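Local coordinates for CLIP-associating protein 2 (PDB 3WOZ) that contributes to microtubule dynamics through TOG domains, this one a HEAT-repeat module that probably binds tubulin, at residues Asp159-Thr164 with Thr204-Met209; Glu5-Val10 with Asn35-Ser40; Asp80-Leu85 with Ser118-Leu123. All coordinates share one frame; numbering follows the deposited sequence.

In the fold
The three interactions lie along an all-helical HEAT-repeat solenoid, in series along the chain, each where a loop or turn meets the start of a helix. Interaction 2 sits near the N-terminal end and interaction 1 near the C-terminal end, on opposite sides of the chain's centre, with about 43 Å between their centres. Interaction 3 lies between them, about 23 Å from interaction 2 and 21 Å from interaction 1, centre to centre. It does not touch interaction 2, whose nearest atoms are about 7 Å off, but it packs against interaction 1, where D162 OD2 lies 3.6 Å from D122 CB. The model contains no bound tubulin, so none of the contacts can be tied to a ligand site.

Interaction 1: Asp159-Thr164 with Thr204-Met209; sequences DPRDFT and TPEFTM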
loop_
_atom_site.group_PDB
_atom_site.type_symbol
_atom_site.label_atom_id
_atom_site.label_comp_id
_atom_site.label_asym_id
_atom_site.label_seq_id
_atom_site.Cartn_x
_atom_site.Cartn_y
_atom_site.Cartn_z
ATOM N N ASP A 159 5.874 -14.388 7.583
ATOM C CA ASP A 159 5.874 -15.762 8.080
ATOM C C ASP A 159 5.097 -16.626 7.094
ATOM O O ASP A 159 4.162 -16.135 6.464
ATOM C CB ASP A 159 5.202 -15.840 9.453
ATOM C CG ASP A 159 6.139 -15.493 10.592
ATOM O OD1 ASP A 159 7.377 -15.550 10.405
ATOM O OD2 ASP A 159 5.627 -15.175 11.687
ATOM N N PRO A 160 5.477 -17.911 6.949
ATOM C CA PRO A 160 4.741 -18.834 6.074
ATOM C C PRO A 160 3.230 -18.904 6.350
ATOM O O PRO A 160 2.444 -19.005 5.408
ATOM C CB PRO A 160 5.404 -20.183 6.360
ATOM C CG PRO A 160 6.806 -19.827 6.714
ATOM C CD PRO A 160 6.713 -18.528 7.472
ATOM N N ARG A 161 2.825 -18.828 7.617
ATOM C CA ARG A 161 1.403 -18.939 7.966
ATOM C C ARG A 161 0.633 -17.614 7.847
ATOM O O ARG A 161 -0.530 -17.519 8.255
ATOM C CB ARG A 161 1.220 -19.591 9.351
ATOM C CG ARG A 161 -0.186 -20.172 9.654
ATOM C CD ARG A 161 -0.882 -20.804 8.434
ATOM N NE ARG A 161 -0.175 -21.969 7.900
ATOM C CZ ARG A 161 -0.188 -22.341 6.621
ATOM N NH1 ARG A 161 -0.863 -21.637 5.719
ATOM N NH2 ARG A 161 0.487 -23.417 6.235
ATOM N N ASP A 162 1.276 -16.603 7.266
ATOM C CA ASP A 162 0.580 -15.373 6.897
ATOM C C ASP A 162 -0.096 -15.561 5.537
ATOM O O ASP A 162 -0.961 -14.776 5.148
ATOM C CB ASP A 162 1.547 -14.186 6.850
ATOM C CG ASP A 162 2.076 -13.794 8.219
ATOM O OD1 ASP A 162 3.199 -13.250 8.277
ATOM O OD2 ASP A 162 1.381 -14.015 9.234
ATOM N N PHE A 163 0.314 -16.610 4.825
ATOM C CA PHE A 163 -0.230 -16.935 3.514
ATOM C C PHE A 163 -1.025 -18.243 3.562
ATOM O O PHE A 163 -0.456 -19.318 3.767
ATOM C CB PHE A 163 0.895 -17.012 2.480
ATOM C CG PHE A 163 0.464 -17.546 1.141
ATOM C CD1 PHE A 163 0.875 -18.806 0.718
ATOM C CD2 PHE A 163 -0.352 -16.794 0.303
ATOM C CE1 PHE A 163 0.482 -19.307 -0.525
ATOM C CE2 PHE A 163 -0.752 -17.290 -0.940
ATOM C CZ PHE A 163 -0.336 -18.548 -1.351
ATOM N N THR A 164 -2.339 -18.137 3.371
ATOM C CA THR A 164 -3.234 -19.294 3.442
ATOM C C THR A 164 -4.077 -19.466 2.178
ATOM O O THR A 164 -4.412 -18.490 1.496
ATOM C CB THR A 164 -4.181 -19.227 4.668
ATOM O OG1 THR A 164 -4.877 -17.975 4.675
ATOM C CG2 THR A 164 -3.407 -19.376 5.970
ATOM N N THR A 204 5.404 -23.355 0.280
ATOM C CA THR A 204 5.240 -24.320 -0.807
ATOM C C THR A 204 3.956 -25.166 -0.683
ATOM O O THR A 204 3.113 -25.112 -1.581
ATOM C CB THR A 204 6.502 -25.209 -0.983
ATOM O OG1 THR A 204 7.660 -24.376 -1.134
ATOM C CG2 THR A 204 6.372 -26.114 -2.202
ATOM N N PRO A 205 3.793 -25.925 0.427
ATOM C CA PRO A 205 2.613 -26.791 0.541
ATOM C C PRO A 205 1.284 -26.049 0.387
ATOM O O PRO A 205 0.414 -26.508 -0.355
ATOM C CB PRO A 205 2.746 -27.380 1.950
ATOM C CG PRO A 205 4.202 -27.373 2.212
ATOM C CD PRO A 205 4.688 -26.093 1.589
ATOM N N GLU A 206 1.142 -24.906 1.056
ATOM C CA GLU A 206 -0.089 -24.117 0.979
ATOM C C GLU A 206 -0.311 -23.521 -0.413
ATOM O O GLU A 206 -1.453 -23.308 -0.823
ATOM C CB GLU A 206 -0.097 -23.020 2.049
ATOM C CG GLU A 206 -1.460 -22.383 2.310
ATOM C CD GLU A 206 -2.378 -23.222 3.201
ATOM O OE1 GLU A 206 -3.536 -22.804 3.405
ATOM O OE2 GLU A 206 -1.952 -24.286 3.703
ATOM N N PHE A 207 0.780 -23.259 -1.132
ATOM C CA PHE A 207 0.691 -22.765 -2.506
ATOM C C PHE A 207 0.357 -23.886 -3.488
ATOM O O PHE A 207 -0.316 -23.652 -4.492
ATOM C CB PHE A 207 1.982 -22.063 -2.938
ATOM C CG PHE A 207 1.833 -21.251 -4.196
ATOM C CD1 PHE A 207 2.108 -21.811 -5.441
ATOM C CD2 PHE A 207 1.404 -19.930 -4.139
ATOM C CE1 PHE A 207 1.963 -21.065 -6.603
ATOM C CE2 PHE A 207 1.255 -19.178 -5.298
ATOM C CZ PHE A 207 1.536 -19.747 -6.532
ATOM N N THR A 208 0.845 -25.092 -3.200
ATOM C CA THR A 208 0.531 -26.272 -4.006
ATOM C C THR A 208 -0.965 -26.588 -3.910
ATOM O O THR A 208 -1.603 -26.928 -4.910
ATOM C CB THR A 208 1.376 -27.494 -3.578
ATOM O OG1 THR A 208 2.742 -27.095 -3.403
ATOM C CG2 THR A 208 1.315 -28.602 -4.631
HETATM N N MSE A 209 -1.511 -26.444 -2.702
HETATM C CA MSE A 209 -2.933 -26.634 -2.431
HETATM C C MSE A 209 -3.764 -25.589 -3.183
HETATM O O MSE A 209 -4.816 -25.906 -3.745
HETATM C CB MSE A 209 -3.184 -26.528 -0.926
HETATM C CG MSE A 209 -4.095 -27.598 -0.346
HETATM SE SE MSE A 209 -4.090 -27.568 1.613
HETATM C CE MSE A 209 -5.251 -26.026 1.893
#
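The F207 ring is met at its edge, near its own plane, by the far corner of F163, with F163 CZ 3.6 Å from F207 CD2. Seen from the other ring, F207 CD2 arrives obliquely while F207 CA lies in plane at the F163 edge, so the two phenylalanines cross without stacking. Both carry CG anti to the backbone N. The third flat group, the R161 guanidinium, has E206 CB at its edge and the E206 carboxylate coming in obliquely, the two planes turned 66° apart. R161 starts away from helix 204-212, and bends at chi2 (36°) and chi3 (64°) bring its tip back across E206 at about a right angle. NH1 forms a salt bridge to E206 OE2 at 3.5 Å. The same NH1 lies 3.1 Å from F163 O, but the angle is too poor for a hydrogen bond. The other carboxylate oxygen, E206 OE1, accepts from N165 N and passes 3.5 Å from T164 CA. N203 ties the two parts further, ND2 bonding to P160 O and OD1 accepting from E206 N, while L199 and L202 of helix 186-202 pack on F163. An alanine in place of E206 would remove the carboxylate and so would probably loosen both the tip of R161 and the backbone at N165. The contact thus pairs an apolar aromatic edge with a long, oblique salt bridge without hydrogen-bond geometry: the stronger partner of E206 is N165 N, and that amide bond would probably polarise the carboxylate and favour its ionised form.

Interaction 2: Glu5-Val10 with Asn35-Ser40; sequences EDVAEV and NQRTLS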
loop_
_atom_site.group_PDB
_atom_site.type_symbol
_atom_site.label_atom_id
_atom_site.label_comp_id
_atom_site.label_asym_id
_atom_site.label_seq_id
_atom_site.Cartn_x
_atom_site.Cartn_y
_atom_site.Cartn_z
ATOM N N GLU A 5 0.892 25.687 18.243
ATOM C CA GLU A 5 1.009 24.452 19.033
ATOM C C GLU A 5 -0.336 23.848 19.466
ATOM O O GLU A 5 -0.367 22.834 20.170
ATOM C CB GLU A 5 1.930 24.661 20.249
ATOM C CG GLU A 5 1.371 25.568 21.350
ATOM C CD GLU A 5 1.771 27.031 21.194
ATOM O OE1 GLU A 5 1.599 27.599 20.092
ATOM O OE2 GLU A 5 2.251 27.618 22.189
ATOM N N ASP A 6 -1.436 24.468 19.049
ATOM C CA ASP A 6 -2.773 23.947 19.332
ATOM C C ASP A 6 -3.159 22.888 18.299
ATOM O O ASP A 6 -3.144 23.158 17.094
ATOM C CB ASP A 6 -3.802 25.083 19.335
ATOM C CG ASP A 6 -5.187 24.619 19.743
ATOM O OD1 ASP A 6 -5.358 24.192 20.906
ATOM O OD2 ASP A 6 -6.110 24.688 18.904
ATOM N N VAL A 7 -3.514 21.695 18.777
ATOM C CA VAL A 7 -3.838 20.561 17.900
ATOM C C VAL A 7 -5.058 20.825 17.009
ATOM O O VAL A 7 -4.981 20.662 15.786
ATOM C CB VAL A 7 -4.020 19.236 18.690
ATOM C CG1 VAL A 7 -4.505 18.121 17.768
ATOM C CG2 VAL A 7 -2.713 18.831 19.356
ATOM N N ALA A 8 -6.169 21.235 17.622
ATOM C CA ALA A 8 -7.402 21.526 16.883
ATOM C C ALA A 8 -7.166 22.527 15.748
ATOM O O ALA A 8 -7.683 22.353 14.645
ATOM C CB ALA A 8 -8.488 22.025 17.830
ATOM N N GLU A 9 -6.365 23.553 16.025
ATOM C CA GLU A 9 -6.034 24.586 15.044
ATOM C C GLU A 9 -5.099 24.084 13.939
ATOM O O GLU A 9 -5.279 24.433 12.773
ATOM C CB GLU A 9 -5.439 25.821 15.739
ATOM C CG GLU A 9 -5.015 26.963 14.803
ATOM C CD GLU A 9 -6.183 27.763 14.225
ATOM O OE1 GLU A 9 -7.262 27.184 13.961
ATOM O OE2 GLU A 9 -6.012 28.987 14.024
ATOM N N VAL A 10 -4.100 23.283 14.313
ATOM C CA VAL A 10 -3.197 22.676 13.337
ATOM C C VAL A 10 -4.001 21.844 12.338
ATOM O O VAL A 10 -3.815 21.971 11.126
ATOM C CB VAL A 10 -2.085 21.826 14.011
ATOM C CG1 VAL A 10 -1.439 20.870 13.013
ATOM C CG2 VAL A 10 -1.025 22.724 14.625
ATOM N N ASN A 35 7.958 16.859 18.338
ATOM C CA ASN A 35 7.921 17.154 19.770
ATOM C C ASN A 35 7.100 16.135 20.563
ATOM O O ASN A 35 6.821 16.343 21.746
ATOM C CB ASN A 35 7.378 18.566 20.013
ATOM C CG ASN A 35 8.285 19.653 19.458
ATOM O OD1 ASN A 35 9.475 19.432 19.226
ATOM N ND2 ASN A 35 7.724 20.837 19.250
ATOM N N GLN A 36 6.716 15.043 19.900
ATOM C CA GLN A 36 5.860 14.000 20.485
ATOM C C GLN A 36 4.696 14.587 21.299
ATOM O O GLN A 36 4.419 14.155 22.417
ATOM C CB GLN A 36 6.682 13.018 21.330
ATOM C CG GLN A 36 7.700 12.180 20.544
ATOM C CD GLN A 36 7.138 10.865 19.986
ATOM O OE1 GLN A 36 7.867 10.094 19.359
ATOM N NE2 GLN A 36 5.851 10.604 20.218
ATOM N N ARG A 37 4.042 15.596 20.729
ATOM C CA ARG A 37 2.802 16.130 21.268
ATOM C C ARG A 37 1.715 15.138 20.877
ATOM O O ARG A 37 1.373 15.003 19.700
ATOM C CB ARG A 37 2.534 17.523 20.689
ATOM C CG ARG A 37 1.188 18.146 21.047
ATOM C CD ARG A 37 1.274 19.116 22.226
ATOM N NE ARG A 37 0.302 20.206 22.085
ATOM C CZ ARG A 37 -1.004 20.102 22.335
ATOM N NH1 ARG A 37 -1.798 21.154 22.167
ATOM N NH2 ARG A 37 -1.528 18.951 22.748
ATOM N N THR A 38 1.192 14.419 21.862
ATOM C CA THR A 38 0.299 13.299 21.580
ATOM C C THR A 38 -1.126 13.734 21.260
ATOM O O THR A 38 -1.621 14.744 21.773
ATOM C CB THR A 38 0.280 12.273 22.730
ATOM O OG1 THR A 38 0.239 12.961 23.984
ATOM C CG2 THR A 38 1.517 11.383 22.675
ATOM N N LEU A 39 -1.773 12.951 20.403
ATOM C CA LEU A 39 -3.138 13.220 19.983
ATOM C C LEU A 39 -4.121 12.369 20.774
ATOM O O LEU A 39 -3.792 11.265 21.207
ATOM C CB LEU A 39 -3.295 12.943 18.483
ATOM C CG LEU A 39 -2.286 13.566 17.509
ATOM C CD1 LEU A 39 -2.514 13.027 16.109
ATOM C CD2 LEU A 39 -2.362 15.082 17.511
ATOM N N SER A 40 -5.327 12.896 20.966
ATOM C CA SER A 40 -6.428 12.106 21.499
ATOM C C SER A 40 -6.951 11.191 20.393
ATOM O O SER A 40 -6.537 11.301 19.231
ATOM C CB SER A 40 -7.547 13.007 22.026
ATOM O OG SER A 40 -8.514 13.269 21.024
#
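V7 lays its CG2 methyl over one face of the R37 guanidinium, 3.4 Å above the plane and offset toward the rim; the nearest atom there is R37 NH2, at 3.6 Å from V7 CG2. The other methyl of V7, CG1, anti to the backbone N (chi1 174°), turns to L39 and meets its CD2 at 3.7 Å. The two branches therefore divide the work, one set over the guanidinium and the other against a leucine methyl, and L32 of helix 19-34 touches both V7 and R37. R37 leaves the backbone toward helix 7-14 with CG anti to N, then bends at chi2 and chi3, which sets the guanidinium at the carbonyl of E5. One proper bond forms there, R37 NH1 to E5 O at 3.0 Å, in the carbonyl plane but moderately bent (140° at the hydrogen) and 24° out of the guanidinium plane. R37 NE adds only a weak second bond to E5 O, at 3.3 Å. The loop comes directly off helix 19-34, whose end is closed by a Schellman motif with Q36 at C-prime; R37 is the next residue, its N bonded to L32 O. On the other side D6 is the N-cap of helix 7-14, its OD2 accepting from E9 N at 3.1 Å. D6 OD1 stays 4.8 Å from R37 NH1, not in contact. A positive guanidinium beside a helix N-terminus would be poorly placed alone; the E5 carbonyl and the nearby aspartate charge probably offset this, and the valine methyl gives the cation's flat face an apolar neighbour.

Interaction 3: Asp80-Leu85 with Ser118-Leu123; sequences DLQDWL and SFPNDL
With CG anti to its carbonyl carbon (chi1 -67°), F119, whose first side-chain bond points toward segment 80-85, sets its ring against L81 and L85, while L85 has CG anti to the backbone N and turns at chi2 (58°) to bring its CD1 over that ring. The two side chains, L85 and F119, meet tip to tip. L85 CD1 sits 3.7 Å from the F119 ring centroid, 16° off the normal, a CH-pi contact over one face. The second methyl, L85 CD2, reaches the root of the ring, 3.9 Å from F119 CB. In the plane of the ring, at its edge, L81 CB approaches F119 CE1 to 3.8 Å, so one face and the edge are met by leucines four residues apart. I74 of helix 60-77 also packs on F119. At the outer side the extended chain of Q82 crosses P120 and L123 at about right angles: its NE2 lies 3.9 Å from P120 CG, and OE1 3.5 Å from L123 CD1, in plain van der Waals contact. P120 is the N-cap residue of helix 121-133. The arrangement joins the turn between helices 60-77 and 85-96 to the short one between helices 102-118 and 121-133 through a mainly apolar patch, consistent with the stacked helices of this HEAT-repeat TOG domain.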
loop_
_atom_site.group_PDB
_atom_site.type_symbol
_atom_site.label_atom_id
_atom_site.label_comp_id
_atom_site.label_asym_id
_atom_site.label_seq_id
_atom_site.Cartn_x
_atom_site.Cartn_y
_atom_site.Cartn_z
ATOM N N ASP A 80 -1.827 2.531 16.651
ATOM C CA ASP A 80 -3.213 2.983 16.679
ATOM C C ASP A 80 -3.811 3.219 15.286
ATOM O O ASP A 80 -4.872 3.830 15.162
ATOM C CB ASP A 80 -3.317 4.255 17.527
ATOM C CG ASP A 80 -2.905 4.028 18.972
ATOM O OD1 ASP A 80 -3.644 3.333 19.710
ATOM O OD2 ASP A 80 -1.841 4.550 19.372
ATOM N N LEU A 81 -3.143 2.711 14.251
ATOM C CA LEU A 81 -3.516 3.000 12.861
ATOM C C LEU A 81 -3.983 1.789 12.052
ATOM O O LEU A 81 -4.112 1.870 10.826
ATOM C CB LEU A 81 -2.351 3.688 12.130
ATOM C CG LEU A 81 -2.064 5.154 12.459
ATOM C CD1 LEU A 81 -0.730 5.585 11.866
ATOM C CD2 LEU A 81 -3.189 6.063 11.970
ATOM N N GLN A 82 -4.249 0.674 12.726
ATOM C CA GLN A 82 -4.614 -0.563 12.030
ATOM C C GLN A 82 -5.924 -0.473 11.239
ATOM O O GLN A 82 -6.055 -1.086 10.173
ATOM C CB GLN A 82 -4.619 -1.755 12.994
ATOM C CG GLN A 82 -3.209 -2.269 13.284
ATOM C CD GLN A 82 -3.160 -3.395 14.306
ATOM O OE1 GLN A 82 -4.127 -4.137 14.492
ATOM N NE2 GLN A 82 -2.019 -3.531 14.969
ATOM N N ASP A 83 -6.875 0.304 11.753
ATOM C CA ASP A 83 -8.161 0.495 11.086
ATOM C C ASP A 83 -8.067 1.461 9.905
ATOM O O ASP A 83 -8.959 1.491 9.055
ATOM C CB ASP A 83 -9.222 0.980 12.080
ATOM C CG ASP A 83 -9.549 -0.056 13.141
ATOM O OD1 ASP A 83 -9.697 0.331 14.315
ATOM O OD2 ASP A 83 -9.659 -1.257 12.808
ATOM N N TRP A 84 -6.988 2.241 9.856
ATOM C CA TRP A 84 -6.751 3.180 8.762
ATOM C C TRP A 84 -5.812 2.589 7.711
ATOM O O TRP A 84 -5.604 3.181 6.645
ATOM C CB TRP A 84 -6.193 4.506 9.303
ATOM C CG TRP A 84 -6.139 5.610 8.273
ATOM C CD1 TRP A 84 -7.196 6.158 7.604
ATOM C CD2 TRP A 84 -4.967 6.289 7.795
ATOM N NE1 TRP A 84 -6.757 7.135 6.741
ATOM C CE2 TRP A 84 -5.394 7.236 6.838
ATOM C CE3 TRP A 84 -3.598 6.190 8.086
ATOM C CZ2 TRP A 84 -4.501 8.082 6.168
ATOM C CZ3 TRP A 84 -2.713 7.026 7.421
ATOM C CH2 TRP A 84 -3.170 7.963 6.474
ATOM N N LEU A 85 -5.260 1.413 8.011
ATOM C CA LEU A 85 -4.239 0.797 7.172
ATOM C C LEU A 85 -4.702 0.520 5.737
ATOM O O LEU A 85 -3.934 0.727 4.794
ATOM C CB LEU A 85 -3.670 -0.474 7.826
ATOM C CG LEU A 85 -2.590 -1.253 7.058
ATOM C CD1 LEU A 85 -1.362 -0.389 6.735
ATOM C CD2 LEU A 85 -2.184 -2.528 7.794
ATOM N N SER A 118 6.017 -1.146 9.453
ATOM C CA SER A 118 5.348 -0.614 10.646
ATOM C C SER A 118 4.073 -1.361 11.081
ATOM O O SER A 118 3.519 -1.073 12.135
ATOM C CB SER A 118 5.029 0.874 10.460
ATOM O OG SER A 118 6.193 1.615 10.132
ATOM N N PHE A 119 3.615 -2.313 10.276
ATOM C CA PHE A 119 2.320 -2.959 10.524
ATOM C C PHE A 119 2.433 -4.474 10.437
ATOM O O PHE A 119 3.310 -4.971 9.742
ATOM C CB PHE A 119 1.276 -2.455 9.520
ATOM C CG PHE A 119 0.918 -1.008 9.689
ATOM C CD1 PHE A 119 -0.029 -0.616 10.635
ATOM C CD2 PHE A 119 1.516 -0.031 8.895
ATOM C CE1 PHE A 119 -0.369 0.724 10.790
ATOM C CE2 PHE A 119 1.185 1.313 9.046
ATOM C CZ PHE A 119 0.240 1.691 9.993
ATOM N N PRO A 120 1.534 -5.216 11.125
ATOM C CA PRO A 120 1.594 -6.681 11.025
ATOM C C PRO A 120 1.506 -7.151 9.577
ATOM O O PRO A 120 0.753 -6.582 8.791
ATOM C CB PRO A 120 0.365 -7.149 11.817
ATOM C CG PRO A 120 0.045 -6.017 12.736
ATOM C CD PRO A 120 0.430 -4.766 11.996
ATOM N N ASN A 121 2.282 -8.176 9.240
ATOM C CA ASN A 121 2.366 -8.670 7.869
ATOM C C ASN A 121 1.061 -9.278 7.342
ATOM O O ASN A 121 0.663 -9.005 6.207
ATOM C CB ASN A 121 3.519 -9.669 7.726
ATOM C CG ASN A 121 4.895 -9.009 7.818
ATOM O OD1 ASN A 121 5.089 -7.869 7.383
ATOM N ND2 ASN A 121 5.863 -9.740 8.368
ATOM N N ASP A 122 0.406 -10.103 8.162
ATOM C CA ASP A 122 -0.844 -10.754 7.759
ATOM C C ASP A 122 -1.907 -9.727 7.371
ATOM O O ASP A 122 -2.533 -9.854 6.314
ATOM C CB ASP A 122 -1.360 -11.727 8.839
ATOM C CG ASP A 122 -1.629 -11.052 10.181
ATOM O OD1 ASP A 122 -1.017 -9.998 10.483
ATOM O OD2 ASP A 122 -2.454 -11.593 10.949
ATOM N N LEU A 123 -2.070 -8.704 8.208
ATOM C CA LEU A 123 -3.014 -7.606 7.956
ATOM C C LEU A 123 -2.711 -6.852 6.652
ATOM O O LEU A 123 -3.625 -6.558 5.870
ATOM C CB LEU A 123 -3.035 -6.618 9.129
ATOM C CG LEU A 123 -3.491 -7.044 10.533
ATOM C CD1 LEU A 123 -3.492 -5.825 11.437
ATOM C CD2 LEU A 123 -4.872 -7.702 10.550
#